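Local coordinates for membrane-associated protein VP24 (Marburg virus - Musoke, Kenya, 1980, PDB 4OR8), which probably acts as a minor matrix protein that takes part in assembly of the viral nucleocapsid and in budding of the virion, at residues R42-E46 with F105-R109; S39-W43 with K55-F59; G199-I203 with E214-I218; K98-I102 with V233-L237. All coordinates share one frame; numbering follows the deposited sequence.

Interaction 1: residues R42-E46 with F105-R109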
# COMPACT_ATOMS: atom_id res chain seq x y z
N ARG B 42 -24.52 1.20 10.80
CA ARG B 42 -23.70 0.34 11.64
C ARG B 42 -22.22 0.48 11.34
O ARG B 42 -21.83 0.71 10.19
CB ARG B 42 -24.11 -1.13 11.47
CG ARG B 42 -25.53 -1.44 11.90
CD ARG B 42 -25.86 -2.90 11.61
NE ARG B 42 -26.87 -3.05 10.57
CZ ARG B 42 -27.13 -4.18 9.94
NH1 ARG B 42 -26.44 -5.28 10.22
NH2 ARG B 42 -28.07 -4.23 9.01
N TRP B 43 -21.39 0.34 12.37
CA TRP B 43 -19.95 0.31 12.21
C TRP B 43 -19.41 -0.93 12.92
O TRP B 43 -19.04 -0.88 14.10
CB TRP B 43 -19.31 1.57 12.79
CG TRP B 43 -17.82 1.62 12.66
CD1 TRP B 43 -16.90 1.35 13.62
CD2 TRP B 43 -17.08 1.98 11.49
NE1 TRP B 43 -15.63 1.51 13.13
CE2 TRP B 43 -15.71 1.90 11.82
CE3 TRP B 43 -17.43 2.36 10.19
CZ2 TRP B 43 -14.70 2.19 10.91
CZ3 TRP B 43 -16.42 2.64 9.28
CH2 TRP B 43 -15.07 2.55 9.64
N ILE B 44 -19.37 -2.05 12.19
CA ILE B 44 -19.03 -3.34 12.79
C ILE B 44 -17.55 -3.68 12.68
O ILE B 44 -17.10 -4.23 11.68
CB ILE B 44 -19.84 -4.48 12.14
CG1 ILE B 44 -21.31 -4.09 11.98
CG2 ILE B 44 -19.70 -5.76 12.96
CD1 ILE B 44 -22.02 -3.85 13.30
N LYS B 45 -16.79 -3.35 13.72
CA LYS B 45 -15.38 -3.70 13.77
C LYS B 45 -15.19 -5.02 14.50
O LYS B 45 -15.80 -5.26 15.54
CB LYS B 45 -14.57 -2.61 14.48
CG LYS B 45 -13.06 -2.80 14.34
CD LYS B 45 -12.30 -2.13 15.48
CE LYS B 45 -12.48 -2.90 16.78
NZ LYS B 45 -11.73 -2.28 17.90
N GLU B 46 -14.34 -5.88 13.95
CA GLU B 46 -14.05 -7.17 14.57
C GLU B 46 -12.67 -7.66 14.16
O GLU B 46 -12.31 -7.61 12.98
CB GLU B 46 -15.12 -8.20 14.21
CG GLU B 46 -15.50 -8.22 12.74
CD GLU B 46 -16.50 -9.32 12.42
OE1 GLU B 46 -16.60 -10.28 13.21
OE2 GLU B 46 -17.20 -9.21 11.39
N PHE B 105 -8.21 1.75 11.99
CA PHE B 105 -9.65 1.64 11.76
C PHE B 105 -10.41 2.89 12.20
O PHE B 105 -11.51 3.16 11.71
CB PHE B 105 -10.24 0.38 12.42
CG PHE B 105 -9.94 0.25 13.89
CD1 PHE B 105 -10.63 1.01 14.83
CD2 PHE B 105 -8.98 -0.65 14.34
CE1 PHE B 105 -10.36 0.88 16.18
CE2 PHE B 105 -8.71 -0.78 15.69
CZ PHE B 105 -9.40 -0.02 16.61
N LEU B 106 -9.82 3.65 13.11
CA LEU B 106 -10.38 4.94 13.51
C LEU B 106 -10.05 5.97 12.43
O LEU B 106 -10.82 6.90 12.19
CB LEU B 106 -9.80 5.37 14.85
CG LEU B 106 -10.79 5.47 16.02
CD1 LEU B 106 -11.70 4.26 16.05
CD2 LEU B 106 -10.04 5.60 17.33
N ALA B 107 -8.90 5.80 11.79
CA ALA B 107 -8.48 6.69 10.72
C ALA B 107 -9.31 6.43 9.47
O ALA B 107 -9.61 7.36 8.71
CB ALA B 107 -7.00 6.52 10.43
N LEU B 108 -9.68 5.18 9.26
CA LEU B 108 -10.55 4.82 8.15
C LEU B 108 -11.93 5.43 8.38
O LEU B 108 -12.56 5.92 7.45
CB LEU B 108 -10.68 3.30 8.02
CG LEU B 108 -11.67 2.85 6.94
CD1 LEU B 108 -11.17 3.20 5.56
CD2 LEU B 108 -11.96 1.36 7.04
N ARG B 109 -12.37 5.38 9.63
CA ARG B 109 -13.67 5.92 10.00
C ARG B 109 -13.72 7.41 9.68
O ARG B 109 -14.70 7.90 9.13
CB ARG B 109 -13.92 5.70 11.49
CG ARG B 109 -15.32 6.02 11.97
CD ARG B 109 -15.41 5.84 13.48
NE ARG B 109 -16.66 6.37 14.04
CZ ARG B 109 -17.67 5.62 14.45
NH1 ARG B 109 -17.60 4.30 14.37
NH2 ARG B 109 -18.76 6.19 14.94
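Trp43, just ahead of strand 44-48, lays its indole against helix 104-115, and Arg109 of that helix comes over one face of the ring. The Arg109 chain runs extended from CG to NE, and its parts fall on different halves of the indole. Arg109 CG sits above the six-membered ring of Trp43, 4.1 Å from the centroid, as a CH-pi contact. Farther out, Arg109 CZ stands 4.5 Å from the centroid of the five-membered ring of Trp43 in a cation-pi pair. The two planes are 77° apart, so the guanidinium turns an edge to the indole, with Arg109 NH1 3.1 Å from Trp43 CD1. At the rim of the same indole, near its plane, Trp43 CZ2 lies 3.4 Å from the carbonyl O of Phe105, and Leu108 CD2 packs against Trp43 CH2 at 4.2 Å. Two residues on, Lys45 points to the same helix. Its extended chi1 (-170°) and chi2 carry Lys45 CD over the centre of the Phe105 ring, 3.5 Å from the centroid, and the bend at chi3 then turns the chain end so that NZ lies near Phe105 CZ. Phe105 also meets Trp52 edge-to-face. Arg109 NH2 donates to the carbonyls of Trp139 and Thr145, NE weakly to that of Leu140, and the Trp139 ring makes a second cation-pi contact. The chemistry is thus aromatic faces meeting cationic chains. A buried guanidinium held by carbonyls and pi faces would probably keep its charge, and it ties the loop before the strand to the helix without a carboxylate partner from either segment.

Interaction 2: residues S39-W43 with K55-F59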
# COMPACT_ATOMS: atom_id res chain seq x y z
N SER B 39 -27.44 -1.10 7.22
CA SER B 39 -26.02 -1.36 7.36
C SER B 39 -25.21 -0.07 7.32
O SER B 39 -24.08 -0.01 7.81
CB SER B 39 -25.54 -2.30 6.26
OG SER B 39 -25.89 -1.80 4.97
N THR B 40 -25.80 0.98 6.75
CA THR B 40 -25.16 2.28 6.67
C THR B 40 -25.09 2.95 8.04
O THR B 40 -24.30 3.87 8.25
CB THR B 40 -25.92 3.22 5.73
OG1 THR B 40 -27.21 3.51 6.28
CG2 THR B 40 -26.09 2.58 4.36
N ALA B 41 -25.92 2.49 8.96
CA ALA B 41 -25.97 3.08 10.30
C ALA B 41 -25.15 2.26 11.29
O ALA B 41 -25.10 2.59 12.48
CB ALA B 41 -27.41 3.21 10.77
N ARG B 42 -24.52 1.20 10.80
CA ARG B 42 -23.70 0.34 11.64
C ARG B 42 -22.22 0.48 11.34
O ARG B 42 -21.83 0.71 10.19
CB ARG B 42 -24.11 -1.13 11.47
CG ARG B 42 -25.53 -1.44 11.90
CD ARG B 42 -25.86 -2.90 11.61
NE ARG B 42 -26.87 -3.05 10.57
CZ ARG B 42 -27.13 -4.18 9.94
NH1 ARG B 42 -26.44 -5.28 10.22
NH2 ARG B 42 -28.07 -4.23 9.01
N TRP B 43 -21.39 0.34 12.37
CA TRP B 43 -19.95 0.31 12.21
C TRP B 43 -19.41 -0.93 12.92
O TRP B 43 -19.04 -0.88 14.10
CB TRP B 43 -19.31 1.57 12.79
CG TRP B 43 -17.82 1.62 12.66
CD1 TRP B 43 -16.90 1.35 13.62
CD2 TRP B 43 -17.08 1.98 11.49
NE1 TRP B 43 -15.63 1.51 13.13
CE2 TRP B 43 -15.71 1.90 11.82
CE3 TRP B 43 -17.43 2.36 10.19
CZ2 TRP B 43 -14.70 2.19 10.91
CZ3 TRP B 43 -16.42 2.64 9.28
CH2 TRP B 43 -15.07 2.55 9.64
N LYS B 55 -17.26 -3.68 8.76
CA LYS B 55 -18.37 -3.71 7.82
C LYS B 55 -19.20 -2.45 7.95
O LYS B 55 -19.67 -2.10 9.04
CB LYS B 55 -19.23 -4.95 8.04
CG LYS B 55 -18.51 -6.25 7.75
CD LYS B 55 -19.43 -7.45 7.87
CE LYS B 55 -18.69 -8.74 7.54
NZ LYS B 55 -19.59 -9.92 7.58
N TRP B 56 -19.38 -1.76 6.84
CA TRP B 56 -20.24 -0.59 6.78
C TRP B 56 -20.87 -0.53 5.40
O TRP B 56 -20.17 -0.62 4.39
CB TRP B 56 -19.46 0.68 7.07
CG TRP B 56 -20.27 1.91 6.87
CD1 TRP B 56 -21.05 2.54 7.80
CD2 TRP B 56 -20.41 2.66 5.66
NE1 TRP B 56 -21.65 3.64 7.25
CE2 TRP B 56 -21.28 3.73 5.94
CE3 TRP B 56 -19.88 2.54 4.38
CZ2 TRP B 56 -21.63 4.67 4.97
CZ3 TRP B 56 -20.23 3.47 3.42
CH2 TRP B 56 -21.09 4.52 3.72
N GLY B 57 -22.19 -0.39 5.35
CA GLY B 57 -22.91 -0.50 4.10
C GLY B 57 -22.66 -1.89 3.54
O GLY B 57 -22.72 -2.87 4.28
N ASN B 58 -22.36 -1.97 2.25
CA ASN B 58 -21.99 -3.24 1.65
C ASN B 58 -20.48 -3.35 1.45
O ASN B 58 -20.00 -4.16 0.65
CB ASN B 58 -22.72 -3.45 0.32
CG ASN B 58 -22.44 -2.36 -0.68
OD1 ASN B 58 -21.82 -1.35 -0.36
ND2 ASN B 58 -22.92 -2.55 -1.91
N PHE B 59 -19.73 -2.53 2.19
CA PHE B 59 -18.27 -2.61 2.16
C PHE B 59 -17.77 -3.53 3.26
O PHE B 59 -18.27 -3.48 4.38
CB PHE B 59 -17.64 -1.23 2.37
CG PHE B 59 -17.85 -0.26 1.24
CD1 PHE B 59 -17.00 -0.26 0.15
CD2 PHE B 59 -18.87 0.67 1.28
CE1 PHE B 59 -17.18 0.63 -0.89
CE2 PHE B 59 -19.05 1.56 0.25
CZ PHE B 59 -18.21 1.55 -0.84
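A two-residue beta hairpin joins strand 51-56 to strand 59-64 through a type II' turn from Trp56 to Phe59, and the segment 39-43, leading into strand 44-48, docks against that turn at Ser39 and Thr40. Gly57 takes the first of the two central turn positions, with a positive phi (60°) that suits a residue lacking a side chain. Its N-H is directed outward from the hairpin, Gly57 N lying 3.1 Å from Ser39 O. The bond is straight at the hydrogen, 168°, yet the donor stands above the carbonyl plane and not on a lone pair. The same oxygen also takes a weak bond from Arg42 N. Ser39 adds its side chain to the docking: Ser39 OG lies 3.4 Å from Gly57 CA, while it hydrogen-bonds to the carbonyl O of Asp36. Arg42 sends its guanidinium away, to a salt bridge with Asp36. Trp56 supplies the other half of the contact. With CG anti to the backbone N (chi1 174°), its indole is brought beside the 39-42 backbone, and Trp56 NE1 reaches Thr40 O at 2.8 Å in a weak, bent bond. The Leu116 side chain touches Trp56 as well. Trp43 and Trp56 cross at about a right angle, Trp43 CE3 approaching Trp56 CB at 4.1 Å. At the pyrrole edge of Trp56, near the ring plane, CD1 lies 3.1 Å from Arg42 O.

Interaction 3: residues G199-I203 with E214-I218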
# COMPACT_ATOMS: atom_id res chain seq x y z
N GLY B 199 -15.97 21.84 12.56
CA GLY B 199 -15.04 22.48 13.47
C GLY B 199 -13.74 21.73 13.70
O GLY B 199 -13.16 21.81 14.78
N GLN B 200 -13.28 21.00 12.69
CA GLN B 200 -11.98 20.35 12.78
C GLN B 200 -11.31 20.13 11.42
O GLN B 200 -11.88 19.50 10.53
CB GLN B 200 -12.06 19.04 13.57
CG GLN B 200 -13.09 18.04 13.09
CD GLN B 200 -13.23 16.87 14.05
OE1 GLN B 200 -13.57 17.05 15.22
NE2 GLN B 200 -12.94 15.67 13.57
N GLN B 201 -10.10 20.68 11.28
CA GLN B 201 -9.37 20.60 10.03
C GLN B 201 -8.83 19.20 9.77
O GLN B 201 -8.05 18.67 10.56
CB GLN B 201 -8.21 21.60 10.03
CG GLN B 201 -7.63 21.87 8.66
CD GLN B 201 -6.35 22.66 8.70
OE1 GLN B 201 -5.47 22.40 9.53
NE2 GLN B 201 -6.23 23.64 7.81
N ILE B 202 -9.26 18.60 8.67
CA ILE B 202 -8.84 17.25 8.32
C ILE B 202 -7.94 17.25 7.08
O ILE B 202 -8.29 17.85 6.07
CB ILE B 202 -10.05 16.33 8.08
CG1 ILE B 202 -10.97 16.34 9.30
CG2 ILE B 202 -9.59 14.91 7.75
CD1 ILE B 202 -12.21 15.50 9.13
N ILE B 203 -6.80 16.58 7.18
CA ILE B 203 -5.85 16.51 6.07
C ILE B 203 -5.44 15.07 5.75
O ILE B 203 -4.92 14.36 6.60
CB ILE B 203 -4.59 17.34 6.35
CG1 ILE B 203 -4.93 18.83 6.34
CG2 ILE B 203 -3.52 17.05 5.31
CD1 ILE B 203 -4.73 19.52 7.67
N GLU B 214 -4.85 12.92 9.07
CA GLU B 214 -4.52 13.84 10.16
C GLU B 214 -5.69 14.76 10.50
O GLU B 214 -6.31 15.34 9.61
CB GLU B 214 -3.30 14.68 9.75
CG GLU B 214 -3.13 15.95 10.54
CD GLU B 214 -2.05 16.84 9.96
OE1 GLU B 214 -1.46 16.47 8.93
OE2 GLU B 214 -1.79 17.92 10.55
N VAL B 215 -5.99 14.89 11.79
CA VAL B 215 -7.08 15.76 12.23
C VAL B 215 -6.63 16.77 13.29
O VAL B 215 -6.09 16.40 14.33
CB VAL B 215 -8.26 14.94 12.81
CG1 VAL B 215 -9.37 15.87 13.28
CG2 VAL B 215 -8.78 13.96 11.78
N ARG B 216 -6.86 18.05 13.01
CA ARG B 216 -6.60 19.10 13.99
C ARG B 216 -7.91 19.63 14.54
O ARG B 216 -8.67 20.29 13.84
CB ARG B 216 -5.78 20.23 13.37
CG ARG B 216 -4.43 19.79 12.82
CD ARG B 216 -3.74 20.93 12.10
NE ARG B 216 -2.44 20.53 11.56
CZ ARG B 216 -1.64 21.35 10.88
NH1 ARG B 216 -1.99 22.61 10.67
NH2 ARG B 216 -0.47 20.91 10.42
N ARG B 217 -8.19 19.32 15.80
CA ARG B 217 -9.46 19.67 16.41
C ARG B 217 -9.29 20.49 17.69
O ARG B 217 -8.17 20.84 18.07
CB ARG B 217 -10.26 18.40 16.73
CG ARG B 217 -9.59 17.49 17.74
CD ARG B 217 -10.56 16.45 18.27
NE ARG B 217 -10.93 15.46 17.27
CZ ARG B 217 -10.54 14.19 17.28
NH1 ARG B 217 -9.76 13.75 18.27
NH2 ARG B 217 -10.93 13.36 16.33
N ILE B 218 -10.40 20.79 18.34
CA ILE B 218 -10.38 21.45 19.64
C ILE B 218 -11.01 20.54 20.68
O ILE B 218 -12.18 20.19 20.58
CB ILE B 218 -11.13 22.79 19.62
CG1 ILE B 218 -10.39 23.79 18.72
CG2 ILE B 218 -11.26 23.34 21.03
CD1 ILE B 218 -11.04 25.15 18.68
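Gln201 O is approached by two donors of the facing strand: Arg216 N at 2.8 Å, in a nearly straight bond lying in the carbonyl plane, and a CA-H group. In the second approach Val215 CA lies 3.5 Å from Gln201 O. Glu214 O repeats the pattern, taking Ile203 N at 2.8 Å and a CA-H contact from Ile202. Glu214 N returns a bond to Ile203 O, whereas Gln201 N to Arg216 O is weak. These are the rungs of an antiparallel beta hairpin, strands 201-206 and 210-221, within a mixed five-stranded sheet; its parts 201-203 and 214-218 run at 170° to each other. On the face of Ile202 and Val215 the contact is apolar, Ile202 CG1 to Val215 CG2 at 4.1 Å, with Leu141 of helix 127-142 packed on Ile202. Nearby, Gln200 and Arg217 lie side by side, the amide NE2 of Gln200 resting 3.6 Å from Val215 CG1. The opposite face carries charge. Arg216 runs out straight alongside Gln201, whose OE1 comes to 3.4 Å from Arg216 CD, and Arg216 NE forms a 2.9 Å salt bridge with Glu214 OE2. The other carboxylate oxygen of Glu214, OE1, is hydrogen-bonded to Tyr22 OH of the second subunit.

Interaction 4: residues K98-I102 with V233-L237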
# COMPACT_ATOMS: atom_id res chain seq x y z
N LYS B 98 2.71 16.18 21.94
CA LYS B 98 1.31 16.27 22.34
C LYS B 98 0.34 15.58 21.38
O LYS B 98 -0.77 15.22 21.76
CB LYS B 98 0.89 17.73 22.56
CG LYS B 98 1.05 18.21 23.99
CD LYS B 98 0.40 19.57 24.18
CE LYS B 98 0.41 19.99 25.64
NZ LYS B 98 -0.33 19.02 26.50
N SER B 99 0.76 15.42 20.13
CA SER B 99 -0.08 14.74 19.14
C SER B 99 -0.19 13.26 19.48
O SER B 99 0.78 12.65 19.94
CB SER B 99 0.48 14.92 17.73
OG SER B 99 1.66 14.16 17.55
N THR B 100 -1.36 12.68 19.25
CA THR B 100 -1.59 11.28 19.59
C THR B 100 -1.96 10.44 18.37
O THR B 100 -2.68 10.88 17.48
CB THR B 100 -2.69 11.13 20.67
OG1 THR B 100 -3.94 11.58 20.15
CG2 THR B 100 -2.32 11.93 21.91
N ILE B 101 -1.45 9.21 18.35
CA ILE B 101 -1.68 8.30 17.24
C ILE B 101 -2.95 7.49 17.47
O ILE B 101 -3.17 6.95 18.55
CB ILE B 101 -0.50 7.34 17.08
CG1 ILE B 101 0.79 8.13 16.86
CG2 ILE B 101 -0.75 6.37 15.92
CD1 ILE B 101 2.02 7.28 16.86
N ILE B 102 -3.79 7.41 16.44
CA ILE B 102 -5.01 6.62 16.53
C ILE B 102 -4.90 5.36 15.69
O ILE B 102 -4.11 5.31 14.74
CB ILE B 102 -6.24 7.44 16.09
CG1 ILE B 102 -6.05 7.96 14.66
CG2 ILE B 102 -6.48 8.59 17.05
CD1 ILE B 102 -7.23 8.75 14.14
N VAL B 233 -4.28 17.39 18.27
CA VAL B 233 -3.87 16.81 17.00
C VAL B 233 -3.79 15.29 17.08
O VAL B 233 -3.04 14.74 17.90
CB VAL B 233 -2.52 17.36 16.53
CG1 VAL B 233 -2.02 16.59 15.32
CG2 VAL B 233 -2.63 18.85 16.21
N VAL B 234 -4.56 14.61 16.24
CA VAL B 234 -4.48 13.16 16.14
C VAL B 234 -4.16 12.77 14.71
O VAL B 234 -4.42 13.54 13.78
CB VAL B 234 -5.79 12.47 16.56
CG1 VAL B 234 -6.11 12.77 18.02
CG2 VAL B 234 -6.94 12.90 15.66
N PHE B 235 -3.59 11.59 14.53
CA PHE B 235 -3.29 11.10 13.19
C PHE B 235 -3.13 9.59 13.16
O PHE B 235 -2.72 8.98 14.15
CB PHE B 235 -2.06 11.78 12.60
CG PHE B 235 -0.77 11.38 13.26
CD1 PHE B 235 -0.36 11.99 14.44
CD2 PHE B 235 0.05 10.42 12.70
CE1 PHE B 235 0.83 11.63 15.05
CE2 PHE B 235 1.24 10.05 13.30
CZ PHE B 235 1.63 10.66 14.48
N GLY B 236 -3.47 8.99 12.02
CA GLY B 236 -3.32 7.57 11.83
C GLY B 236 -2.93 7.27 10.40
O GLY B 236 -2.85 8.18 9.57
N LEU B 237 -2.68 6.00 10.10
CA LEU B 237 -2.26 5.60 8.77
C LEU B 237 -3.15 4.51 8.22
O LEU B 237 -3.22 3.41 8.78
CB LEU B 237 -0.80 5.12 8.81
CG LEU B 237 -0.19 4.65 7.49
CD1 LEU B 237 -0.17 5.78 6.48
CD2 LEU B 237 1.21 4.10 7.72
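This is a parallel strand pairing at the margin of the mixed five-stranded sheet: the short strand 100-101 lies along strand 228-239, which pairs on its other side with strand 210-221. The 130 residues between the two segments include several helices and the other strands of this sheet, so the pairing brings distant parts of the chain together. Thr100 bonds to the residues on either side of Val234, and Phe235 to those on either side of Ile101, as parallel pairing requires. Thr100 N donates to Val233 O at 3.0 Å, Thr100 O accepts from Phe235 N at 3.2 Å, and Ile102 N reaches Phe235 O at 3.0 Å, the last from above the carbonyl plane. CA-H contacts from Ser99, Val234 and Ile101 to the same three oxygens accompany them. On the face of Thr100 and Val234, Thr100 OG1 sits 3.3 Å from Val234 CG1; Ile102 CG2 also comes across Val234 at about a right angle, 4.0 Å from Val234 CB. The other face is built on Phe235. With chi1 at 70°, its CG lies between the backbone N and the carbonyl carbon, which swings the ring over toward strand 100-101. There Ile101 CG1 meets Phe235 CZ at 3.6 Å, while Met68, Leu71 and His72 of helix 68-73 touch Ile101 as well. Ser99 OG, hydrogen-bonded to Leu93 O, Asn96 O and Lys75 NZ, lies at the edge of the Phe235 ring, 3.7 Å from CE1.

Overall arrangement
The four contacts divide between two sheets, with helix 104-115 between them. Interactions 1 and 2 share Arg42 and Trp43: the indole meets Arg109 in one and Trp56 in the other, and Ile44 O to Lys55 N, 3.0 Å and probably a hydrogen bond, links the strands concerned. Interactions 3 and 4 belong to the five-stranded sheet, their centres about 11 Å apart, joined by a probable hydrogen bond of 2.9 Å from Val215 N to Val234 O. Interaction 1 reaches interaction 4 through the helix that follows strand 100-101, where Ala107 CB packs 4.1 Å from Gly236 CA. Interactions 2 and 4, about 25 Å apart between centres, lie on opposite sides of the chain's centre.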